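Lysyl-trna-dependent l-ysyl-phosphatidylgycerol synthase (Bacillus licheniformis, PDB 4V36) probably transfers lysine from lysyl-tRNA to phosphatidylglycerol, a membrane lipid modification linked to bacterial resistance. Local coordinates at residues 80-85 against 108-113; 160-165 against 190-195. All blocks are in the same frame, centred on the assembly; numbering follows the deposited sequence.

In the fold
Contact 1 and contact 2 lie on opposite sides of the chain's centre, their centres about 37 Å apart, and share no helix or strand. Both are small and buried, and in each a leucine from one turn of a helix meets residues on the way from a short helix into a strand, without a hydrogen bond between the segments. The chemistry differs. In contact 1, helix 74-87 meets aromatic rings just ahead of strand 111-122, whereas in contact 2, helix 159-173 meets an aliphatic side chain and an amide just ahead of strand 196-200. Contact 2 is also the one nearer the bound lysine amide, which is about 9 Å from the side chain of Leu191.

Contact 1. Residues 80-85 against 108-113; sequences EFLHAA and FGYRFF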
loop_
_atom_site.group_PDB
_atom_site.type_symbol
_atom_site.label_atom_id
_atom_site.label_comp_id
_atom_site.label_asym_id
_atom_site.label_seq_id
_atom_site.Cartn_x
_atom_site.Cartn_y
_atom_site.Cartn_z
ATOM N N GLU A 80 21.964 8.484 9.510
ATOM C CA GLU A 80 22.910 8.320 8.411
ATOM C C GLU A 80 22.335 8.799 7.081
ATOM O O GLU A 80 23.025 9.447 6.295
ATOM C CB GLU A 80 23.342 6.856 8.291
ATOM C CG GLU A 80 24.154 6.349 9.470
ATOM C CD GLU A 80 24.457 4.867 9.372
ATOM O OE1 GLU A 80 23.902 4.202 8.472
ATOM O OE2 GLU A 80 25.251 4.365 10.194
ATOM N N PHE A 81 21.068 8.475 6.835
ATOM C CA PHE A 81 20.408 8.852 5.589
ATOM C C PHE A 81 20.277 10.366 5.463
ATOM O O PHE A 81 20.570 10.935 4.412
ATOM C CB PHE A 81 19.029 8.195 5.495
ATOM C CG PHE A 81 18.290 8.514 4.226
ATOM C CD1 PHE A 81 18.624 7.886 3.039
ATOM C CD2 PHE A 81 17.258 9.437 4.224
ATOM C CE1 PHE A 81 17.947 8.178 1.870
ATOM C CE2 PHE A 81 16.578 9.731 3.057
ATOM C CZ PHE A 81 16.922 9.101 1.880
ATOM N N LEU A 82 19.835 11.013 6.538
ATOM C CA LEU A 82 19.689 12.465 6.553
ATOM C C LEU A 82 21.042 13.160 6.440
ATOM O O LEU A 82 21.159 14.207 5.801
ATOM C CB LEU A 82 18.967 12.921 7.822
ATOM C CG LEU A 82 17.470 12.617 7.896
ATOM C CD1 LEU A 82 16.908 13.000 9.253
ATOM C CD2 LEU A 82 16.728 13.343 6.792
ATOM N N HIS A 83 22.061 12.576 7.063
ATOM C CA HIS A 83 23.410 13.125 6.996
ATOM C C HIS A 83 23.971 13.007 5.584
ATOM O O HIS A 83 24.579 13.944 5.067
ATOM C CB HIS A 83 24.334 12.420 7.989
ATOM C CG HIS A 83 25.739 12.936 7.977
ATOM N ND1 HIS A 83 26.714 12.425 7.146
ATOM C CD2 HIS A 83 26.335 13.921 8.692
ATOM C CE1 HIS A 83 27.847 13.071 7.350
ATOM N NE2 HIS A 83 27.644 13.984 8.284
ATOM N N ALA A 84 23.758 11.850 4.965
ATOM C CA ALA A 84 24.226 11.610 3.606
ATOM C C ALA A 84 23.520 12.532 2.617
ATOM O O ALA A 84 24.086 12.909 1.591
ATOM C CB ALA A 84 24.011 10.156 3.222
ATOM N N ALA A 85 22.282 12.893 2.936
ATOM C CA ALA A 85 21.506 13.791 2.092
ATOM C C ALA A 85 21.902 15.243 2.333
ATOM O O ALA A 85 21.705 16.099 1.471
ATOM C CB ALA A 85 20.023 13.596 2.338
ATOM N N PHE A 108 14.733 15.913 14.374
ATOM C CA PHE A 108 15.386 16.546 13.235
ATOM C C PHE A 108 14.576 17.738 12.734
ATOM O O PHE A 108 14.813 18.248 11.640
ATOM C CB PHE A 108 15.602 15.537 12.106
ATOM C CG PHE A 108 16.553 14.429 12.459
ATOM C CD1 PHE A 108 17.921 14.601 12.313
ATOM C CD2 PHE A 108 16.082 13.218 12.938
ATOM C CE1 PHE A 108 18.800 13.585 12.638
ATOM C CE2 PHE A 108 16.956 12.197 13.264
ATOM C CZ PHE A 108 18.317 12.381 13.114
ATOM N N GLY A 109 13.617 18.173 13.545
ATOM C CA GLY A 109 12.818 19.343 13.228
ATOM C C GLY A 109 11.800 19.116 12.127
ATOM O O GLY A 109 11.537 20.010 11.324
ATOM N N TYR A 110 11.222 17.919 12.089
ATOM C CA TYR A 110 10.209 17.596 11.091
ATOM C C TYR A 110 8.803 17.865 11.610
ATOM O O TYR A 110 8.524 17.690 12.797
ATOM C CB TYR A 110 10.326 16.134 10.652
ATOM C CG TYR A 110 11.315 15.906 9.532
ATOM C CD1 TYR A 110 12.652 15.649 9.801
ATOM C CD2 TYR A 110 10.910 15.945 8.205
ATOM C CE1 TYR A 110 13.558 15.440 8.779
ATOM C CE2 TYR A 110 11.808 15.739 7.177
ATOM C CZ TYR A 110 13.131 15.487 7.471
ATOM O OH TYR A 110 14.028 15.280 6.449
ATOM N N ARG A 111 7.925 18.294 10.710
ATOM C CA ARG A 111 6.517 18.493 11.031
ATOM C C ARG A 111 5.697 17.377 10.397
ATOM O O ARG A 111 6.169 16.696 9.486
ATOM C CB ARG A 111 6.041 19.865 10.550
ATOM C CG ARG A 111 6.724 21.025 11.254
ATOM C CD ARG A 111 6.515 22.337 10.520
ATOM N NE ARG A 111 7.165 23.448 11.209
ATOM C CZ ARG A 111 7.328 24.660 10.691
ATOM N NH1 ARG A 111 6.893 24.924 9.468
ATOM N NH2 ARG A 111 7.933 25.608 11.394
ATOM N N PHE A 112 4.472 17.186 10.873
ATOM C CA PHE A 112 3.668 16.059 10.417
ATOM C C PHE A 112 2.302 16.482 9.893
ATOM O O PHE A 112 1.698 17.435 10.383
ATOM C CB PHE A 112 3.502 15.042 11.548
ATOM C CG PHE A 112 4.803 14.597 12.150
ATOM C CD1 PHE A 112 5.607 13.678 11.493
ATOM C CD2 PHE A 112 5.227 15.101 13.367
ATOM C CE1 PHE A 112 6.808 13.269 12.042
ATOM C CE2 PHE A 112 6.427 14.694 13.922
ATOM C CZ PHE A 112 7.218 13.777 13.258
ATOM N N PHE A 113 1.827 15.756 8.888
ATOM C CA PHE A 113 0.537 16.024 8.270
ATOM C C PHE A 113 -0.187 14.712 7.994
ATOM O O PHE A 113 0.340 13.841 7.303
ATOM C CB PHE A 113 0.721 16.825 6.979
ATOM C CG PHE A 113 -0.539 16.989 6.182
ATOM C CD1 PHE A 113 -1.487 17.929 6.549
ATOM C CD2 PHE A 113 -0.773 16.210 5.059
ATOM C CE1 PHE A 113 -2.648 18.085 5.815
ATOM C CE2 PHE A 113 -1.931 16.360 4.323
ATOM C CZ PHE A 113 -2.869 17.299 4.703
#
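The Schellman motif that ends helix 102-106 sets Phe108 and Tyr110 against Leu82 of helix 74-87. Gly109, with its positive phi of 73°, is the C-prime residue of that motif and lies between the two aromatic residues. CD1 of Leu82 sits over one face of the Phe108 ring, 3.6 Å from the ring centroid and 15° off the normal, a CH-pi contact. It is nearest to the root of the ring, with Leu82 CD1 3.5 Å from Phe108 CG. The extended second torsion of Leu82 (175°) carries CD1 out from the helix to reach this face. Here the connection leads from a short helix into strand 111-122 of the large mixed sheet, and the leucine packs helix 74-87 onto that junction. The other methyl, Leu82 CD2, lies 3.3 Å from Tyr110 OH. That hydroxyl is hydrogen-bonded to the backbone O of Val92 in strand 91-97, so its polar need is met while the leucine packs beside it. Leu82 CD1 also approaches Tyr110 CE1 obliquely, at 4.2 Å, and CB of Phe108 lies at the edge of the tyrosine ring, in its plane.

Contact 2. Residues 160-165 against 190-195; sequences EFLNEL and YLQKAP
One turn of helix 159-173 faces residues 190-195, which start within helix 188-191 and run on toward strand 196-200, with the CA atoms of Leu162 and Leu191 8.8 Å apart. At that separation the backbones do not touch, and the segments meet through side chains alone. Leu162 does most of the work, its two methyls going to different partners. CD2 lies on the side of Leu191, with Leu162 CD2 4.5 Å from Leu191 CD1, a loose aliphatic contact between two buried leucines. CD1 is carried farthest from the helix by the extended second torsion of Leu162 (179°), and lies 3.8 Å from Gln192 NE2. This is a van der Waals approach of a methyl to an amide nitrogen that is itself hydrogen-bonded outside this pair. Gln192 reaches the leucine by folding: its chain bends at chi2 (-76°), which swings the amide toward helix 159-173. The oxygen of the same amide, OE1, accepts a hydrogen bond from the backbone N of Phe157, just ahead of that helix. A polar tie to the residues preceding the helix thus accompanies the methyl contact in its first turn, and probably limits how the amide can rotate. Leu165, one turn on from Leu162 in the helix, packs on Ile196 and Val198 of strand 196-200 and on Phe209 of strand 206-213, with its CG over one face of the Phe161 ring. A helix laid on a mixed sheet by its apolar side chains is consistent with the acetyltransferase-like fold of this family. Residues 190-195 stand one shell back from the lysine amide site: the side chain of Leu191 is about 9 Å from the ligand, and Tyr190 OH hydrogen-bonds to OD2 of Asp224, a residue of the pocket.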
loop_
_atom_site.group_PDB
_atom_site.type_symbol
_atom_site.label_atom_id
_atom_site.label_comp_id
_atom_site.label_asym_id
_atom_site.label_seq_id
_atom_site.Cartn_x
_atom_site.Cartn_y
_atom_site.Cartn_z
ATOM N N GLU A 160 1.058 -18.792 -19.089
ATOM C CA GLU A 160 -0.361 -18.940 -19.390
ATOM C C GLU A 160 -1.213 -18.316 -18.290
ATOM O O GLU A 160 -2.230 -17.678 -18.564
ATOM C CB GLU A 160 -0.728 -20.414 -19.570
ATOM C CG GLU A 160 -2.204 -20.653 -19.856
ATOM C CD GLU A 160 -2.524 -22.113 -20.114
ATOM O OE1 GLU A 160 -1.577 -22.923 -20.210
ATOM O OE2 GLU A 160 -3.723 -22.450 -20.220
ATOM N N PHE A 161 -0.785 -18.500 -17.046
ATOM C CA PHE A 161 -1.488 -17.938 -15.901
ATOM C C PHE A 161 -1.349 -16.418 -15.867
ATOM O O PHE A 161 -2.322 -15.704 -15.632
ATOM C CB PHE A 161 -0.964 -18.548 -14.600
ATOM C CG PHE A 161 -1.709 -18.097 -13.377
ATOM C CD1 PHE A 161 -3.009 -18.516 -13.151
ATOM C CD2 PHE A 161 -1.106 -17.266 -12.448
ATOM C CE1 PHE A 161 -3.698 -18.106 -12.024
ATOM C CE2 PHE A 161 -1.790 -16.854 -11.320
ATOM C CZ PHE A 161 -3.087 -17.274 -11.108
ATOM N N LEU A 162 -0.135 -15.934 -16.110
ATOM C CA LEU A 162 0.131 -14.499 -16.117
ATOM C C LEU A 162 -0.598 -13.800 -17.262
ATOM O O LEU A 162 -1.074 -12.674 -17.106
ATOM C CB LEU A 162 1.634 -14.235 -16.208
ATOM C CG LEU A 162 2.462 -14.708 -15.011
ATOM C CD1 LEU A 162 3.940 -14.419 -15.227
ATOM C CD2 LEU A 162 1.970 -14.059 -13.728
ATOM N N ASN A 163 -0.685 -14.469 -18.408
ATOM C CA ASN A 163 -1.422 -13.934 -19.548
ATOM C C ASN A 163 -2.890 -13.710 -19.214
ATOM O O ASN A 163 -3.480 -12.706 -19.614
ATOM C CB ASN A 163 -1.304 -14.866 -20.755
ATOM C CG ASN A 163 0.033 -14.748 -21.454
ATOM O OD1 ASN A 163 0.739 -13.752 -21.304
ATOM N ND2 ASN A 163 0.386 -15.764 -22.233
ATOM N N GLU A 164 -3.475 -14.650 -18.477
ATOM C CA GLU A 164 -4.872 -14.547 -18.070
ATOM C C GLU A 164 -5.068 -13.413 -17.068
ATOM O O GLU A 164 -6.118 -12.772 -17.042
ATOM C CB GLU A 164 -5.357 -15.870 -17.475
ATOM C CG GLU A 164 -5.381 -17.018 -18.472
ATOM C CD GLU A 164 -5.708 -18.351 -17.829
ATOM O OE1 GLU A 164 -5.903 -18.386 -16.596
ATOM O OE2 GLU A 164 -5.766 -19.365 -18.555
ATOM N N LEU A 165 -4.052 -13.170 -16.246
ATOM C CA LEU A 165 -4.100 -12.071 -15.290
ATOM C C LEU A 165 -3.929 -10.733 -15.998
ATOM O O LEU A 165 -4.539 -9.737 -15.612
ATOM C CB LEU A 165 -3.023 -12.234 -14.216
ATOM C CG LEU A 165 -3.091 -13.484 -13.338
ATOM C CD1 LEU A 165 -2.039 -13.415 -12.246
ATOM C CD2 LEU A 165 -4.475 -13.657 -12.739
ATOM N N TYR A 190 7.602 -8.825 -9.903
ATOM C CA TYR A 190 6.908 -8.455 -8.677
ATOM C C TYR A 190 5.822 -9.463 -8.313
ATOM O O TYR A 190 5.651 -9.810 -7.144
ATOM C CB TYR A 190 6.306 -7.055 -8.830
ATOM C CG TYR A 190 5.437 -6.607 -7.678
ATOM C CD1 TYR A 190 5.973 -6.398 -6.416
ATOM C CD2 TYR A 190 4.081 -6.367 -7.862
ATOM C CE1 TYR A 190 5.182 -5.981 -5.363
ATOM C CE2 TYR A 190 3.281 -5.948 -6.815
ATOM C CZ TYR A 190 3.837 -5.757 -5.568
ATOM O OH TYR A 190 3.046 -5.340 -4.522
ATOM N N LEU A 191 5.101 -9.941 -9.321
ATOM C CA LEU A 191 3.988 -10.858 -9.102
ATOM C C LEU A 191 4.440 -12.252 -8.662
ATOM O O LEU A 191 3.654 -13.014 -8.099
ATOM C CB LEU A 191 3.138 -10.965 -10.370
ATOM C CG LEU A 191 2.345 -9.710 -10.739
ATOM C CD1 LEU A 191 1.552 -9.927 -12.019
ATOM C CD2 LEU A 191 1.428 -9.305 -9.594
ATOM N N GLN A 192 5.701 -12.584 -8.918
ATOM C CA GLN A 192 6.245 -13.882 -8.526
ATOM C C GLN A 192 6.639 -13.911 -7.051
ATOM O O GLN A 192 6.981 -14.963 -6.513
ATOM C CB GLN A 192 7.461 -14.241 -9.387
ATOM C CG GLN A 192 7.166 -14.414 -10.871
ATOM C CD GLN A 192 6.487 -15.731 -11.194
ATOM O OE1 GLN A 192 6.292 -16.577 -10.322
ATOM N NE2 GLN A 192 6.126 -15.913 -12.458
ATOM N N LYS A 193 6.585 -12.751 -6.402
ATOM C CA LYS A 193 7.093 -12.607 -5.042
ATOM C C LYS A 193 6.053 -12.904 -3.962
ATOM O O LYS A 193 6.366 -12.879 -2.772
ATOM C CB LYS A 193 7.641 -11.193 -4.838
ATOM C CG LYS A 193 8.818 -10.839 -5.730
ATOM C CD LYS A 193 10.060 -11.612 -5.334
ATOM C CE LYS A 193 11.254 -11.213 -6.188
ATOM N NZ LYS A 193 11.054 -11.554 -7.624
ATOM N N ALA A 194 4.821 -13.185 -4.370
ATOM C CA ALA A 194 3.733 -13.350 -3.410
ATOM C C ALA A 194 2.605 -14.207 -3.975
ATOM O O ALA A 194 2.471 -14.332 -5.192
ATOM C CB ALA A 194 3.201 -11.981 -2.990
ATOM N N PRO A 195 1.795 -14.814 -3.089
ATOM C CA PRO A 195 0.626 -15.574 -3.547
ATOM C C PRO A 195 -0.363 -14.699 -4.307
ATOM O O PRO A 195 -0.456 -13.499 -4.039
ATOM C CB PRO A 195 0.005 -16.084 -2.242
ATOM C CG PRO A 195 1.128 -16.105 -1.272
ATOM C CD PRO A 195 1.992 -14.936 -1.634
#